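PDB 6Y2K: beta-galactosidase from Marinomonas sp. ef1, which probably hydrolyses terminal, non-reducing beta-linked galactose from beta-galactosides, as a cold-active hexameric enzyme of glycoside hydrolase family 42. Local coordinates for residues G101-Y106 with G144-V149; M88-E93 with V149-E154; T72-P77 with Q138-Y143. All blocks are in the same frame, centred on the assembly; numbering follows the deposited sequence.

Contact 1. Residues G101-Y106 with G144-V149; sequences GSRRHY and GCHDTV
Two successive arginines of 101-106 reach over to the loop 144-149, and each bonds through NE. R103, extended from CG to NE, donates to H146 NE2 at 3.1 Å. It arrives at the imidazole's edge, in the ring plane, with its guanidinium turned 36° against the ring. R104 bends at chi2 and chi3, which sets NE 3.0 Å from T148 OG1 with an N-H...O angle of 159°. T148 OG1 donates in turn to C145 O at 2.8 Å, from above the carbonyl plane. The main charge partner of R104 is D140, which forms a salt bridge with NH1.

A water also links the two backbones, donating to Y106 O and T148 O.

Packing is modest. R104 CD lies 3.8 Å from C145 CB, G144 N sits over one guanidinium face, offset toward the rim, and C145 SG rests 3.5 Å above the centre of the H146 ring.

The contact joins the loops after barrel strands 67-71 and 134-138. T201 of a neighbouring subunit packs on H146, and R103 NH2 hydrogen-bonds a glycerol, probably from the crystallisation liquor. Accepting at NE2 is consistent with H146 being neutral, and the arginine beside it would probably disfavour a second proton.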
loop_
_atom_site.group_PDB
_atom_site.type_symbol
_atom_site.label_atom_id
_atom_site.label_comp_id
_atom_site.label_asym_id
_atom_site.label_seq_id
_atom_site.Cartn_x
_atom_site.Cartn_y
_atom_site.Cartn_z
ATOM N N GLY A 101 34.140 32.036 15.862
ATOM C CA GLY A 101 33.892 31.926 14.425
ATOM C C GLY A 101 32.424 31.920 14.029
ATOM O O GLY A 101 32.110 31.965 12.826
ATOM N N SER A 102 31.537 31.831 15.032
ATOM C CA SER A 102 30.094 31.907 14.854
ATOM C C SER A 102 29.567 32.894 15.913
ATOM O O SER A 102 29.972 34.073 15.895
ATOM C CB SER A 102 29.459 30.495 14.924
ATOM O OG SER A 102 29.594 29.887 16.208
ATOM N N ARG A 103 28.698 32.447 16.815
ATOM C CA ARG A 103 28.202 33.297 17.907
ATOM C C ARG A 103 27.978 32.466 19.163
ATOM O O ARG A 103 28.023 31.238 19.103
ATOM C CB ARG A 103 26.903 34.025 17.502
ATOM C CG ARG A 103 25.747 33.121 17.074
ATOM C CD ARG A 103 24.472 33.926 16.833
ATOM N NE ARG A 103 23.380 33.096 16.320
ATOM C CZ ARG A 103 22.224 33.561 15.834
ATOM N NH1 ARG A 103 21.963 34.872 15.760
ATOM N NH2 ARG A 103 21.313 32.693 15.403
ATOM N N ARG A 104 27.742 33.158 20.283
ATOM C CA ARG A 104 27.447 32.548 21.586
ATOM C C ARG A 104 28.599 31.698 22.154
ATOM O O ARG A 104 28.380 30.734 22.894
ATOM C CB ARG A 104 26.125 31.753 21.536
ATOM C CG ARG A 104 24.888 32.607 21.235
ATOM C CD ARG A 104 23.642 32.025 21.910
ATOM N NE ARG A 104 23.939 31.877 23.321
ATOM C CZ ARG A 104 23.948 32.877 24.195
ATOM N NH1 ARG A 104 23.575 34.108 23.847
ATOM N NH2 ARG A 104 24.311 32.640 25.439
ATOM N N HIS A 105 29.823 32.130 21.867
ATOM C CA HIS A 105 31.064 31.446 22.302
ATOM C C HIS A 105 31.488 31.865 23.717
ATOM O O HIS A 105 32.509 32.521 23.922
ATOM C CB HIS A 105 32.207 31.668 21.288
ATOM C CG HIS A 105 32.197 33.028 20.665
ATOM N ND1 HIS A 105 31.514 33.293 19.499
ATOM C CD2 HIS A 105 32.729 34.206 21.070
ATOM C CE1 HIS A 105 31.655 34.570 19.192
ATOM N NE2 HIS A 105 32.387 35.148 20.129
ATOM N N TYR A 106 30.682 31.471 24.695
ATOM C CA TYR A 106 31.039 31.578 26.100
ATOM C C TYR A 106 30.193 30.623 26.927
ATOM O O TYR A 106 29.082 30.252 26.518
ATOM C CB TYR A 106 30.851 33.014 26.621
ATOM C CG TYR A 106 29.423 33.544 26.624
ATOM C CD1 TYR A 106 28.572 33.327 27.713
ATOM C CD2 TYR A 106 28.934 34.301 25.555
ATOM C CE1 TYR A 106 27.269 33.824 27.729
ATOM C CE2 TYR A 106 27.632 34.790 25.553
ATOM C CZ TYR A 106 26.806 34.557 26.645
ATOM O OH TYR A 106 25.522 35.055 26.646
ATOM N N GLY A 144 21.051 30.634 25.357
ATOM C CA GLY A 144 20.862 29.199 25.172
ATOM C C GLY A 144 20.860 28.728 23.725
ATOM O O GLY A 144 21.028 27.527 23.492
ATOM N N CYS A 145 20.720 29.637 22.748
ATOM C CA CYS A 145 20.641 29.220 21.338
ATOM C C CYS A 145 21.856 28.365 20.991
ATOM O O CYS A 145 22.960 28.598 21.499
ATOM C CB CYS A 145 20.549 30.408 20.372
ATOM S SG CYS A 145 19.954 29.945 18.718
ATOM N N HIS A 146 21.635 27.372 20.134
ATOM C CA HIS A 146 22.671 26.400 19.755
ATOM C C HIS A 146 23.108 25.531 20.951
ATOM O O HIS A 146 24.251 25.067 21.005
ATOM C CB HIS A 146 23.884 27.089 19.106
ATOM C CG HIS A 146 23.527 28.250 18.230
ATOM N ND1 HIS A 146 22.807 28.108 17.064
ATOM C CD2 HIS A 146 23.784 29.573 18.358
ATOM C CE1 HIS A 146 22.636 29.296 16.512
ATOM N NE2 HIS A 146 23.220 30.202 17.276
ATOM N N ASP A 147 22.188 25.314 21.897
ATOM C CA ASP A 147 22.421 24.477 23.079
ATOM C C ASP A 147 23.627 24.943 23.901
ATOM O O ASP A 147 24.568 24.179 24.171
ATOM C CB ASP A 147 22.537 22.997 22.673
ATOM C CG ASP A 147 21.389 22.552 21.778
ATOM O OD1 ASP A 147 20.219 22.797 22.132
ATOM O OD2 ASP A 147 21.663 21.972 20.710
ATOM N N THR A 148 23.572 26.209 24.308
ATOM C CA THR A 148 24.678 26.855 25.016
ATOM C C THR A 148 24.439 27.053 26.525
ATOM O O THR A 148 25.268 27.668 27.199
ATOM C CB THR A 148 25.078 28.189 24.323
ATOM O OG1 THR A 148 23.922 29.002 24.059
ATOM C CG2 THR A 148 25.798 27.897 23.005
ATOM N N VAL A 149 23.345 26.508 27.067
ATOM C CA VAL A 149 23.111 26.536 28.517
ATOM C C VAL A 149 24.044 25.525 29.204
ATOM O O VAL A 149 24.829 25.897 30.076
ATOM C CB VAL A 149 21.639 26.249 28.878
ATOM C CG1 VAL A 149 21.446 26.194 30.390
ATOM C CG2 VAL A 149 20.728 27.312 28.268
HETATM O O HOH W 1 27.793 27.716 26.161
#

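Contact 2. Residues M88-E93 with V149-E154; sequences MLAKDE and VLSYAE. With GOL (glycerol), chain E.
S151 OG is gripped by two hydrogen bonds. K91 N donates to S151 OG from 3.2 Å, and D156 OD2, at the start of the following helix, is its stronger partner. OG stands anti to the backbone N of S151 (chi1 166°), and this turns it in against A90; A90 CB is also just 3.2 Å from S151 OG, a tight fit.

The backbone completes the join one residue on. Y152 N donates to K91 O at 2.9 Å, in the carbonyl plane and on a lone pair, while S151 CA brings a CA-H...O contact to the same oxygen. K91 then runs alongside A153 with its chain extended, K91 CG 4.1 Å from A153 CB, and its ammonium makes a weak bond to a water that also accepts from E154 N.

Y152 lies alongside 91-93. CD2 of its ring approaches D92 O, and Y152 CE2 meets E93 CB at 4.0 Å. Y152 OH hydrogen-bonds at 2.8 Å to glycerol O2, which lies in the ring plane at the edge; either could be the donor. Y152 OH is also 2.6 Å from a water that gives a weak bond to E93 OE1. The glycerol, probably from the crystallisation liquor, donates from O3 to E93 OE2 at 2.6 Å, so it spans the two side chains. An alanine in place of Y152 removes the ring against E93 and the hydroxyl with its two bonds, and would probably loosen this outer end of the contact.

A153 is the N-cap of helix 154-168, and D156 accepts from its N as well as holding S151. Behind the contact, L150 packs on F211, Q212 and C215 of helix 205-233; at the other end M88 and L89 touch L81 and V82 of helix 79-84.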
loop_
_atom_site.group_PDB
_atom_site.type_symbol
_atom_site.label_atom_id
_atom_site.label_comp_id
_atom_site.label_asym_id
_atom_site.label_seq_id
_atom_site.Cartn_x
_atom_site.Cartn_y
_atom_site.Cartn_z
ATOM N N MET A 88 36.849 31.273 29.348
ATOM C CA MET A 88 35.471 31.668 29.034
ATOM C C MET A 88 34.770 30.717 28.063
ATOM O O MET A 88 33.549 30.705 28.004
ATOM C CB MET A 88 35.396 33.113 28.481
ATOM C CG MET A 88 35.645 33.272 26.991
ATOM S SD MET A 88 35.742 34.995 26.468
ATOM C CE MET A 88 34.058 35.234 25.904
ATOM N N LEU A 89 35.531 29.946 27.291
ATOM C CA LEU A 89 34.945 29.091 26.267
ATOM C C LEU A 89 34.274 27.854 26.851
ATOM O O LEU A 89 34.819 27.182 27.726
ATOM C CB LEU A 89 35.990 28.687 25.220
ATOM C CG LEU A 89 36.545 29.830 24.359
ATOM C CD1 LEU A 89 37.693 29.323 23.496
ATOM C CD2 LEU A 89 35.473 30.462 23.483
ATOM N N ALA A 90 33.076 27.565 26.350
ATOM C CA ALA A 90 32.346 26.365 26.726
ATOM C C ALA A 90 32.998 25.110 26.152
ATOM O O ALA A 90 33.786 25.180 25.204
ATOM C CB ALA A 90 30.914 26.462 26.222
ATOM N N LYS A 91 32.668 23.966 26.740
ATOM C CA LYS A 91 32.899 22.672 26.085
ATOM C C LYS A 91 31.577 21.971 25.880
ATOM O O LYS A 91 30.694 22.034 26.742
ATOM C CB LYS A 91 33.831 21.790 26.899
ATOM C CG LYS A 91 35.254 22.273 26.872
ATOM C CD LYS A 91 36.177 21.364 27.644
ATOM C CE LYS A 91 37.604 21.864 27.498
ATOM N NZ LYS A 91 38.528 20.956 28.223
ATOM N N ASP A 92 31.444 21.301 24.737
ATOM C CA ASP A 92 30.251 20.521 24.446
ATOM C C ASP A 92 30.234 19.222 25.262
ATOM O O ASP A 92 31.172 18.923 26.005
ATOM C CB ASP A 92 30.083 20.273 22.929
ATOM C CG ASP A 92 31.221 19.490 22.304
ATOM O OD1 ASP A 92 31.885 18.664 22.974
ATOM O OD2 ASP A 92 31.445 19.715 21.094
ATOM N N GLU A 93 29.153 18.470 25.115
ATOM C CA GLU A 93 28.952 17.214 25.839
ATOM C C GLU A 93 30.033 16.181 25.534
ATOM O O GLU A 93 30.378 15.366 26.392
ATOM C CB GLU A 93 27.571 16.660 25.495
ATOM C CG GLU A 93 27.146 15.448 26.300
ATOM C CD GLU A 93 25.663 15.152 26.168
ATOM O OE1 GLU A 93 24.993 15.738 25.284
ATOM O OE2 GLU A 93 25.166 14.328 26.960
ATOM N N VAL A 149 23.345 26.508 27.067
ATOM C CA VAL A 149 23.111 26.536 28.517
ATOM C C VAL A 149 24.044 25.525 29.204
ATOM O O VAL A 149 24.829 25.897 30.076
ATOM C CB VAL A 149 21.639 26.249 28.878
ATOM C CG1 VAL A 149 21.446 26.194 30.390
ATOM C CG2 VAL A 149 20.728 27.312 28.268
ATOM N N LEU A 150 23.954 24.257 28.808
ATOM C CA LEU A 150 24.833 23.216 29.356
ATOM C C LEU A 150 26.217 23.329 28.717
ATOM O O LEU A 150 26.347 23.401 27.488
ATOM C CB LEU A 150 24.255 21.816 29.114
ATOM C CG LEU A 150 22.888 21.495 29.723
ATOM C CD1 LEU A 150 22.533 20.038 29.463
ATOM C CD2 LEU A 150 22.838 21.788 31.216
ATOM N N SER A 151 27.238 23.408 29.562
ATOM C CA SER A 151 28.635 23.460 29.136
ATOM C C SER A 151 29.440 22.618 30.106
ATOM O O SER A 151 29.056 22.459 31.265
ATOM C CB SER A 151 29.145 24.903 29.102
ATOM O OG SER A 151 30.563 24.951 28.997
ATOM N N TYR A 152 30.541 22.058 29.614
ATOM C CA TYR A 152 31.261 21.005 30.328
ATOM C C TYR A 152 32.748 21.330 30.451
ATOM O O TYR A 152 33.610 20.456 30.294
ATOM C CB TYR A 152 31.017 19.671 29.618
ATOM C CG TYR A 152 29.543 19.317 29.538
ATOM C CD1 TYR A 152 28.923 18.611 30.566
ATOM C CD2 TYR A 152 28.764 19.701 28.447
ATOM C CE1 TYR A 152 27.572 18.283 30.507
ATOM C CE2 TYR A 152 27.413 19.381 28.381
ATOM C CZ TYR A 152 26.822 18.668 29.418
ATOM O OH TYR A 152 25.488 18.347 29.369
ATOM N N ALA A 153 33.024 22.600 30.755
ATOM C CA ALA A 153 34.375 23.112 30.957
ATOM C C ALA A 153 34.660 23.237 32.451
ATOM O O ALA A 153 33.758 23.074 33.286
ATOM C CB ALA A 153 34.519 24.466 30.277
ATOM N N GLU A 154 35.913 23.551 32.777
ATOM C CA GLU A 154 36.355 23.691 34.173
ATOM C C GLU A 154 35.524 24.720 34.935
ATOM O O GLU A 154 35.149 24.481 36.068
ATOM C CB GLU A 154 37.844 24.060 34.255
ATOM C CG GLU A 154 38.440 23.977 35.664
ATOM C CD GLU A 154 38.502 22.545 36.206
ATOM O OE1 GLU A 154 38.793 21.617 35.410
ATOM O OE2 GLU A 154 38.271 22.336 37.427
HETATM C C1 GOL E . 22.488 15.376 30.706
HETATM O O1 GOL E . 21.527 16.127 29.949
HETATM C C2 GOL E . 23.922 15.825 30.504
HETATM O O2 GOL E . 24.186 16.883 31.430
HETATM C C3 GOL E . 24.870 14.653 30.756
HETATM O O3 GOL E . 25.094 13.908 29.551
HETATM O O HOH W 2 38.002 23.160 30.685
HETATM O O HOH W 3 24.251 18.234 27.050
#

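Contact 3. Residues T72-P77 with Q138-Y143; sequences TPTATP and QTDNEY
D140 and T74 cross at about a right angle, their polar ends meeting tip to tip: T74 OG1 donates to D140 OD2 over a short 2.6 Å. The carboxylate gets there because CG is anti to the backbone N (chi1 -160°), and the hydroxyl comes in from above its plane. D140 OD1 takes N141 N at 2.8 Å, also from above the plane, and forms a salt bridge with R104 NH1. Bonds to both oxygens fix the rotation of this buried group, and the arginine would probably keep it ionised.

T72 faces the backbone of the same residue. T72 OG1, between the backbone N and the carbonyl carbon (chi1 67°), accepts from D140 N at 2.8 Å in a nearly straight bond of 169°, and it has a stronger polar partner in Q226. T72 N donates to Q138 O at 3.0 Å, nearly along the C=O axis. Q138 NE2 donates to a lone pair of D140 O at 2.9 Å, and that oxygen lies close to the plane of the Q138 amide, bracing the loop 138-143 internally. A75 closes the other end, its CB 3.9 Å from N141 CB.

T72 N to Q138 O extends the pairing of strands 67-71 and 134-138, third and fourth of the eight-stranded TIM barrel. P73 to T76 form a type I turn. In clan GH-A glycosidases the glutamate of an Asn-Glu pair after the fourth strand is the general acid/base; N141-E142 fits that place, so E142, whose OE1 hydrogen-bonds a glycerol, is probably that residue, and E314 on the seventh strand, 310-315, probably the nucleophile.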
loop_
_atom_site.group_PDB
_atom_site.type_symbol
_atom_site.label_atom_id
_atom_site.label_comp_id
_atom_site.label_asym_id
_atom_site.label_seq_id
_atom_site.Cartn_x
_atom_site.Cartn_y
_atom_site.Cartn_z
ATOM N N THR A 72 22.472 44.938 24.361
ATOM C CA THR A 72 23.834 44.772 24.856
ATOM C C THR A 72 24.503 43.718 23.957
ATOM O O THR A 72 23.854 42.746 23.569
ATOM C CB THR A 72 23.940 44.371 26.355
ATOM O OG1 THR A 72 23.418 43.052 26.583
ATOM C CG2 THR A 72 23.227 45.378 27.233
ATOM N N PRO A 73 25.785 43.916 23.614
ATOM C CA PRO A 73 26.444 43.120 22.581
ATOM C C PRO A 73 27.158 41.845 23.068
ATOM O O PRO A 73 28.062 41.341 22.387
ATOM C CB PRO A 73 27.451 44.120 22.013
ATOM C CG PRO A 73 27.891 44.859 23.227
ATOM C CD PRO A 73 26.635 45.047 24.033
ATOM N N THR A 74 26.714 41.294 24.191
ATOM C CA THR A 74 27.456 40.242 24.889
ATOM C C THR A 74 27.297 38.823 24.308
ATOM O O THR A 74 27.993 37.902 24.748
ATOM C CB THR A 74 27.107 40.228 26.391
ATOM O OG1 THR A 74 25.694 40.096 26.565
ATOM C CG2 THR A 74 27.564 41.508 27.065
ATOM N N ALA A 75 26.412 38.644 23.329
ATOM C CA ALA A 75 26.247 37.352 22.652
ATOM C C ALA A 75 27.433 37.003 21.774
ATOM O O ALA A 75 27.709 35.819 21.553
ATOM C CB ALA A 75 24.977 37.350 21.808
ATOM N N THR A 76 28.109 38.029 21.261
ATOM C CA THR A 76 29.187 37.876 20.294
ATOM C C THR A 76 30.402 38.737 20.673
ATOM O O THR A 76 30.678 39.742 20.020
ATOM C CB THR A 76 28.697 38.225 18.866
ATOM O OG1 THR A 76 27.894 39.407 18.889
ATOM C CG2 THR A 76 27.862 37.097 18.303
ATOM N N PRO A 77 31.140 38.338 21.734
ATOM C CA PRO A 77 32.357 39.084 22.078
ATOM C C PRO A 77 33.467 38.890 21.028
ATOM O O PRO A 77 33.475 37.861 20.332
ATOM C CB PRO A 77 32.766 38.494 23.431
ATOM C CG PRO A 77 32.209 37.106 23.416
ATOM C CD PRO A 77 30.913 37.209 22.658
ATOM N N GLN A 138 17.451 45.239 25.289
ATOM C CA GLN A 138 17.519 43.771 25.200
ATOM C C GLN A 138 18.858 43.322 25.765
ATOM O O GLN A 138 19.908 43.756 25.278
ATOM C CB GLN A 138 17.406 43.290 23.747
ATOM C CG GLN A 138 17.544 41.770 23.586
ATOM C CD GLN A 138 17.503 41.322 22.143
ATOM O OE1 GLN A 138 16.448 41.335 21.525
ATOM N NE2 GLN A 138 18.652 40.915 21.601
ATOM N N THR A 139 18.838 42.458 26.778
ATOM C CA THR A 139 20.074 41.866 27.296
ATOM C C THR A 139 20.556 40.755 26.364
ATOM O O THR A 139 19.803 39.841 26.062
ATOM C CB THR A 139 19.882 41.282 28.700
ATOM O OG1 THR A 139 18.748 40.407 28.708
ATOM C CG2 THR A 139 19.675 42.405 29.713
ATOM N N ASP A 140 21.794 40.849 25.888
ATOM C CA ASP A 140 22.424 39.756 25.143
ATOM C C ASP A 140 21.560 39.452 23.878
ATOM O O ASP A 140 21.029 40.391 23.246
ATOM C CB ASP A 140 22.615 38.562 26.108
ATOM C CG ASP A 140 23.670 37.545 25.651
ATOM O OD1 ASP A 140 23.284 36.600 24.908
ATOM O OD2 ASP A 140 24.841 37.634 26.098
ATOM N N ASN A 141 21.445 38.182 23.490
ATOM C CA ASN A 141 20.637 37.771 22.341
ATOM C C ASN A 141 20.445 36.254 22.374
ATOM O O ASN A 141 21.400 35.508 22.173
ATOM C CB ASN A 141 21.295 38.165 21.013
ATOM C CG ASN A 141 20.375 37.929 19.826
ATOM O OD1 ASN A 141 19.438 38.714 19.578
ATOM N ND2 ASN A 141 20.616 36.838 19.096
ATOM N N GLU A 142 19.217 35.818 22.646
ATOM C CA GLU A 142 18.830 34.406 22.588
ATOM C C GLU A 142 19.735 33.525 23.444
ATOM O O GLU A 142 20.454 32.659 22.941
ATOM C CB GLU A 142 18.783 33.898 21.131
ATOM C CG GLU A 142 17.675 34.506 20.269
ATOM C CD GLU A 142 17.501 33.783 18.935
ATOM O OE1 GLU A 142 18.514 33.312 18.377
ATOM O OE2 GLU A 142 16.352 33.674 18.438
ATOM N N TYR A 143 19.685 33.767 24.751
ATOM C CA TYR A 143 20.346 32.921 25.732
ATOM C C TYR A 143 20.022 31.479 25.402
ATOM O O TYR A 143 18.854 31.149 25.186
ATOM C CB TYR A 143 19.823 33.180 27.157
ATOM C CG TYR A 143 20.163 34.513 27.798
ATOM C CD1 TYR A 143 21.429 35.077 27.681
ATOM C CD2 TYR A 143 19.225 35.177 28.582
ATOM C CE1 TYR A 143 21.740 36.287 28.300
ATOM C CE2 TYR A 143 19.525 36.386 29.200
ATOM C CZ TYR A 143 20.781 36.935 29.061
ATOM O OH TYR A 143 21.075 38.137 29.680
#

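All three contacts join the long connection between strand 67-71 and helix 111-128 to the loop leading from strand 134-138 into helix 154-168. Contact 3 is wholly buried at the barrel end and relies on an aspartate, hydroxyls and backbone. Contact 1, partly buried, uses arginine and histidine and is touched by a second subunit; contact 2, farthest from the chain's centre, joins by one backbone and one backbone-to-serine hydrogen bond, with water and glycerol at its edge, and no other chain reaches it. The R104 to D140 salt bridge ties contacts 1 and 3 together, V149 belongs to contacts 1 and 2, and M88 packs on P77 between contacts 2 and 3.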